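Local coordinates for protein TetR family transcriptional regulator (Clostridium perfringens, PDB 6AZH) that probably acts as a dimeric DNA-binding transcriptional regulator of the TetR family, possibly controlling genes of fatty acid metabolism, at residues A[31-36]-A[41-46]; A[56-61]-A[102-107]. All coordinates share one frame; numbering follows the deposited sequence.

Contact 1 of 2, residues A[31-36]-A[41-46]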
loop_
_atom_site.group_PDB
_atom_site.type_symbol
_atom_site.label_atom_id
_atom_site.label_comp_id
_atom_site.label_asym_id
_atom_site.label_seq_id
_atom_site.Cartn_x
_atom_site.Cartn_y
_atom_site.Cartn_z
ATOM N N GLU A 31 15.319 15.638 15.719
ATOM C CA GLU A 31 14.204 16.341 15.105
ATOM C C GLU A 31 12.909 16.107 15.877
ATOM O O GLU A 31 12.109 17.035 16.046
ATOM C CB GLU A 31 14.061 15.906 13.640
ATOM C CG GLU A 31 12.870 16.507 12.893
ATOM C CD GLU A 31 13.006 17.998 12.591
ATOM O OE1 GLU A 31 14.025 18.620 12.976
ATOM O OE2 GLU A 31 12.083 18.550 11.950
ATOM N N ILE A 32 12.697 14.883 16.374
ATOM C CA ILE A 32 11.475 14.589 17.122
ATOM C C ILE A 32 11.425 15.400 18.415
ATOM O O ILE A 32 10.373 15.932 18.787
ATOM C CB ILE A 32 11.358 13.074 17.392
ATOM C CG1 ILE A 32 11.129 12.326 16.069
ATOM C CG2 ILE A 32 10.218 12.790 18.382
ATOM C CD1 ILE A 32 11.327 10.819 16.140
ATOM N N ALA A 33 12.557 15.522 19.113
ATOM C CA ALA A 33 12.583 16.325 20.338
ATOM C C ALA A 33 12.246 17.776 20.032
ATOM O O ALA A 33 11.444 18.405 20.732
ATOM C CB ALA A 33 13.960 16.235 21.012
ATOM N N SER A 34 12.861 18.318 18.981
ATOM C CA SER A 34 12.620 19.700 18.590
ATOM C C SER A 34 11.158 19.914 18.239
ATOM O O SER A 34 10.512 20.837 18.748
ATOM C CB SER A 34 13.523 20.059 17.410
ATOM O OG SER A 34 13.191 21.325 16.888
ATOM N N LYS A 35 10.607 19.036 17.394
ATOM C CA LYS A 35 9.225 19.206 16.962
ATOM C C LYS A 35 8.253 18.993 18.111
ATOM O O LYS A 35 7.187 19.625 18.147
ATOM C CB LYS A 35 8.912 18.250 15.807
ATOM C CG LYS A 35 9.515 18.665 14.463
ATOM C CD LYS A 35 8.750 19.835 13.848
ATOM C CE LYS A 35 9.236 20.143 12.429
ATOM N NZ LYS A 35 10.523 20.892 12.422
ATOM N N ALA A 36 8.587 18.098 19.043
ATOM C CA ALA A 36 7.731 17.843 20.191
ATOM C C ALA A 36 7.801 18.930 21.254
ATOM O O ALA A 36 6.959 18.933 22.153
ATOM C CB ALA A 36 8.091 16.506 20.837
ATOM N N GLY A 41 16.984 15.606 26.996
ATOM C CA GLY A 41 17.268 14.745 28.136
ATOM C C GLY A 41 16.029 14.043 28.662
ATOM O O GLY A 41 16.090 12.884 29.082
ATOM N N THR A 42 14.889 14.736 28.641
ATOM C CA THR A 42 13.631 14.131 29.071
ATOM C C THR A 42 13.132 13.124 28.039
ATOM O O THR A 42 12.584 12.073 28.401
ATOM C CB THR A 42 12.610 15.240 29.334
ATOM O OG1 THR A 42 13.087 16.059 30.418
ATOM C CG2 THR A 42 11.229 14.673 29.709
ATOM N N LEU A 43 13.326 13.414 26.747
ATOM C CA LEU A 43 13.021 12.408 25.732
ATOM C C LEU A 43 13.800 11.131 26.007
ATOM O O LEU A 43 13.231 10.037 26.047
ATOM C CB LEU A 43 13.319 12.930 24.323
ATOM C CG LEU A 43 13.032 11.926 23.180
ATOM C CD1 LEU A 43 12.658 12.641 21.888
ATOM C CD2 LEU A 43 14.196 10.958 22.898
ATOM N N TYR A 44 15.117 11.251 26.192
ATOM C CA TYR A 44 15.924 10.055 26.367
ATOM C C TYR A 44 15.645 9.360 27.693
ATOM O O TYR A 44 15.908 8.158 27.815
ATOM C CB TYR A 44 17.409 10.414 26.249
ATOM C CG TYR A 44 17.939 10.483 24.824
ATOM C CD1 TYR A 44 17.866 9.378 23.970
ATOM C CD2 TYR A 44 18.532 11.642 24.348
ATOM C CE1 TYR A 44 18.380 9.437 22.678
ATOM C CE2 TYR A 44 19.056 11.716 23.061
ATOM C CZ TYR A 44 18.966 10.619 22.228
ATOM O OH TYR A 44 19.471 10.709 20.953
ATOM N N TYR A 45 15.103 10.079 28.683
ATOM C CA TYR A 45 14.664 9.416 29.902
ATOM C C TYR A 45 13.519 8.453 29.616
ATOM O O TYR A 45 13.360 7.446 30.314
ATOM C CB TYR A 45 14.242 10.453 30.939
ATOM C CG TYR A 45 13.877 9.855 32.278
ATOM C CD1 TYR A 45 12.548 9.655 32.631
ATOM C CD2 TYR A 45 14.863 9.484 33.189
ATOM C CE1 TYR A 45 12.206 9.102 33.853
ATOM C CE2 TYR A 45 14.529 8.931 34.415
ATOM C CZ TYR A 45 13.200 8.743 34.738
ATOM O OH TYR A 45 12.857 8.195 35.952
ATOM N N ASN A 46 12.731 8.735 28.582
ATOM C CA ASN A 46 11.553 7.948 28.239
ATOM C C ASN A 46 11.798 6.929 27.133
ATOM O O ASN A 46 11.184 5.854 27.150
ATOM C CB ASN A 46 10.415 8.884 27.813
ATOM C CG ASN A 46 9.775 9.596 28.991
ATOM O OD1 ASN A 46 8.827 9.087 29.586
ATOM N ND2 ASN A 46 10.281 10.780 29.327
#
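The backbones of helices 29-36 and 40-46 come nearest at Ala33 and Leu43, whose CA atoms lie 6.7 Å apart, close enough for small apolar groups to fill the gap. Both segments fall in the TetR-family DNA-binding region, and the two short helices joined by a tight turn form its helix-turn-helix, in which helix 40-46 would be the recognition helix by analogy with relatives. The packing rests on Leu43. Its CG is turned anti to the backbone N (chi1 180°), and the CD1 branch is the one that arrives at helix 29-36. Ala33 CB and Leu43 CD1 are 3.9 Å apart, while Ile32 CG2 meets Leu43 CD1 at 4.3 Å, so a single methyl serves both neighbours. No hydrogen bond spans the two segments, and all three touching residues are buried. Within the two segments the side-chain polar bonds stay on their own helix. Lys35 NZ forms a salt bridge with Glu31 OE2 at 2.9 Å, reaching the carboxylate from above its plane. Asn46 OD1 accepts a separate bond from Lys8 NZ on helix 6-26; within its own helix, Asn46 ND2 donates to Thr42 O at 2.8 Å with an N-H...O angle of 162°.

Contact 2 of 2, residues A[56-61]-A[102-107]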
loop_
_atom_site.group_PDB
_atom_site.type_symbol
_atom_site.label_atom_id
_atom_site.label_comp_id
_atom_site.label_asym_id
_atom_site.label_seq_id
_atom_site.Cartn_x
_atom_site.Cartn_y
_atom_site.Cartn_z
ATOM N N PHE A 56 6.791 2.395 20.004
ATOM C CA PHE A 56 5.790 2.970 20.896
ATOM C C PHE A 56 4.668 3.638 20.105
ATOM O O PHE A 56 3.479 3.416 20.382
ATOM C CB PHE A 56 6.490 3.963 21.836
ATOM C CG PHE A 56 5.576 4.967 22.450
ATOM C CD1 PHE A 56 4.870 4.664 23.599
ATOM C CD2 PHE A 56 5.451 6.231 21.900
ATOM C CE1 PHE A 56 4.025 5.592 24.168
ATOM C CE2 PHE A 56 4.609 7.163 22.470
ATOM C CZ PHE A 56 3.901 6.839 23.599
ATOM N N VAL A 57 5.027 4.428 19.080
ATOM C CA VAL A 57 4.021 5.103 18.258
ATOM C C VAL A 57 3.135 4.076 17.545
ATOM O O VAL A 57 1.901 4.199 17.530
ATOM C CB VAL A 57 4.687 6.063 17.250
ATOM C CG1 VAL A 57 3.649 6.638 16.294
ATOM C CG2 VAL A 57 5.444 7.212 17.974
ATOM N N ILE A 58 3.751 3.046 16.948
ATOM C CA ILE A 58 2.960 2.008 16.271
ATOM C C ILE A 58 1.995 1.362 17.251
ATOM O O ILE A 58 0.805 1.191 16.961
ATOM C CB ILE A 58 3.872 0.939 15.637
ATOM C CG1 ILE A 58 4.697 1.506 14.473
ATOM C CG2 ILE A 58 3.040 -0.308 15.231
ATOM C CD1 ILE A 58 3.885 2.051 13.312
ATOM N N SER A 59 2.499 0.981 18.428
ATOM C CA SER A 59 1.663 0.256 19.380
ATOM C C SER A 59 0.515 1.131 19.876
ATOM O O SER A 59 -0.650 0.720 19.846
ATOM C CB SER A 59 2.512 -0.243 20.550
ATOM O OG SER A 59 1.730 -1.034 21.424
ATOM N N LYS A 60 0.822 2.357 20.307
ATOM C CA LYS A 60 -0.233 3.262 20.754
ATOM C C LYS A 60 -1.215 3.578 19.629
ATOM O O LYS A 60 -2.438 3.558 19.840
ATOM C CB LYS A 60 0.369 4.548 21.311
ATOM C CG LYS A 60 -0.641 5.656 21.523
ATOM C CD LYS A 60 -1.616 5.300 22.656
ATOM C CE LYS A 60 -0.860 4.913 23.943
ATOM N NZ LYS A 60 -1.762 4.375 25.016
ATOM N N GLY A 61 -0.703 3.860 18.426
ATOM C CA GLY A 61 -1.569 4.298 17.345
ATOM C C GLY A 61 -2.504 3.212 16.856
ATOM O O GLY A 61 -3.609 3.506 16.391
ATOM N N LYS A 102 0.458 6.753 6.716
ATOM C CA LYS A 102 1.614 6.849 5.822
ATOM C C LYS A 102 2.884 6.342 6.495
ATOM O O LYS A 102 3.709 5.664 5.862
ATOM C CB LYS A 102 1.820 8.296 5.384
ATOM C CG LYS A 102 0.768 8.815 4.432
ATOM C CD LYS A 102 0.981 10.300 4.204
ATOM C CE LYS A 102 -0.201 10.909 3.504
ATOM N NZ LYS A 102 -0.166 12.381 3.680
HETATM N N MSE A 103 3.085 6.716 7.756
HETATM C CA MSE A 103 4.197 6.224 8.541
HETATM C C MSE A 103 4.214 4.695 8.538
HETATM O O MSE A 103 5.258 4.082 8.295
HETATM C CB MSE A 103 4.094 6.750 9.964
HETATM C CG MSE A 103 4.712 5.830 10.989
HETATM SE SE MSE A 103 4.646 6.603 12.713
HETATM C CE MSE A 103 2.935 6.165 12.990
ATOM N N VAL A 104 3.047 4.088 8.805
ATOM C CA VAL A 104 2.915 2.628 8.776
ATOM C C VAL A 104 3.256 2.097 7.390
ATOM O O VAL A 104 4.086 1.194 7.237
ATOM C CB VAL A 104 1.486 2.205 9.186
ATOM C CG1 VAL A 104 1.256 0.723 8.911
ATOM C CG2 VAL A 104 1.229 2.483 10.654
HETATM N N MSE A 105 2.607 2.639 6.367
HETATM C CA MSE A 105 2.817 2.162 5.013
HETATM C C MSE A 105 4.260 2.249 4.572
HETATM O O MSE A 105 4.730 1.390 3.844
HETATM C CB MSE A 105 1.945 2.913 4.014
HETATM C CG MSE A 105 0.503 2.833 4.340
HETATM SE SE MSE A 105 -0.032 0.998 3.965
HETATM C CE MSE A 105 -0.335 0.362 5.839
ATOM N N SER A 106 4.967 3.280 5.021
ATOM C CA SER A 106 6.355 3.429 4.593
ATOM C C SER A 106 7.258 2.330 5.143
ATOM O O SER A 106 8.335 2.091 4.580
ATOM C CB SER A 106 6.872 4.805 4.996
ATOM O OG SER A 106 7.160 4.846 6.389
ATOM N N GLN A 107 6.841 1.632 6.199
ATOM C CA GLN A 107 7.708 0.668 6.860
ATOM C C GLN A 107 7.240 -0.773 6.718
ATOM O O GLN A 107 7.845 -1.667 7.320
ATOM C CB GLN A 107 7.865 1.042 8.340
ATOM C CG GLN A 107 8.898 2.144 8.544
ATOM C CD GLN A 107 10.303 1.648 8.273
ATOM O OE1 GLN A 107 10.782 0.735 8.938
ATOM N NE2 GLN A 107 10.957 2.229 7.269
#
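Val57 and Met103 are the closest pair where helix 50-74 meets helix 98-106, inside the all-helical body of this TetR-family regulator. The short axes of 56-61 and 102-106 pass 11.4 Å apart with 123° between their N-to-C directions, so the helices cross steeply and their side chains have to bridge the gap. Met103, present as selenomethionine, reaches into it. Its CB points toward helix 50-74, and CG continues outward, anti to the backbone N (chi1 151°); neither atom comes within 4.2 Å of the opposing segment. The selenium is the first atom to do so, with Met103 SE 3.7 Å from Val57 CG1. There the chain bends (chi3 80°), and Met103 CE reaches the same methyl, Val57 CG1, at 3.4 Å, tighter than ordinary carbon packing. That terminal methyl also lies near the neighbouring side chain, with Met103 CE 4.2 Å from Ile58 CD1. Ile58 starts across the interface rather than into it, yet its tip swings closer: Ile58 CD1 touches Val104 CG2 at 3.8 Å, the two side chains passing obliquely. Other helices complete the surroundings. Val57 also packs on Phe12 and Ile16 of helix 6-26, whereas Ile58 rests on Leu118 and Val104 on Ile122, both of helix 113-138. One turn further along helix 98-106, Ser106 OG donates to Met103 O at 2.8 Å, a bond confined to that helix. All four residues in contact are buried. The interface therefore depends on shape and dispersion: the thioether position, here occupied by selenium, and its methyl press on Val57 CG1, the methyl pair being too short to be read as a relaxed fit, and there is no hydrogen bond between these two segments.

Contacts 1 and 2 follow one another along the chain without touching: their centres are 18 Å apart, their nearest atoms about 7 Å. Contact 1 sits peripherally, its centre 25 Å from that of the chain, consistent with a helix-turn-helix at one end of the molecule, whereas the centre of contact 2 lies about 8 Å from that of the chain. Helix 50-74 follows helix 40-46 directly, and helix 6-26 packs against segment 31-36, through Ala14 beside Lys35 and Ala36, and against Val57 of contact 2 through Phe12 and Ile16. Contact 2 thus ties the DNA-binding end to the C-terminal helices, a path along which TetR-family proteins generally pass ligand-induced movement, although signalling here is inferred.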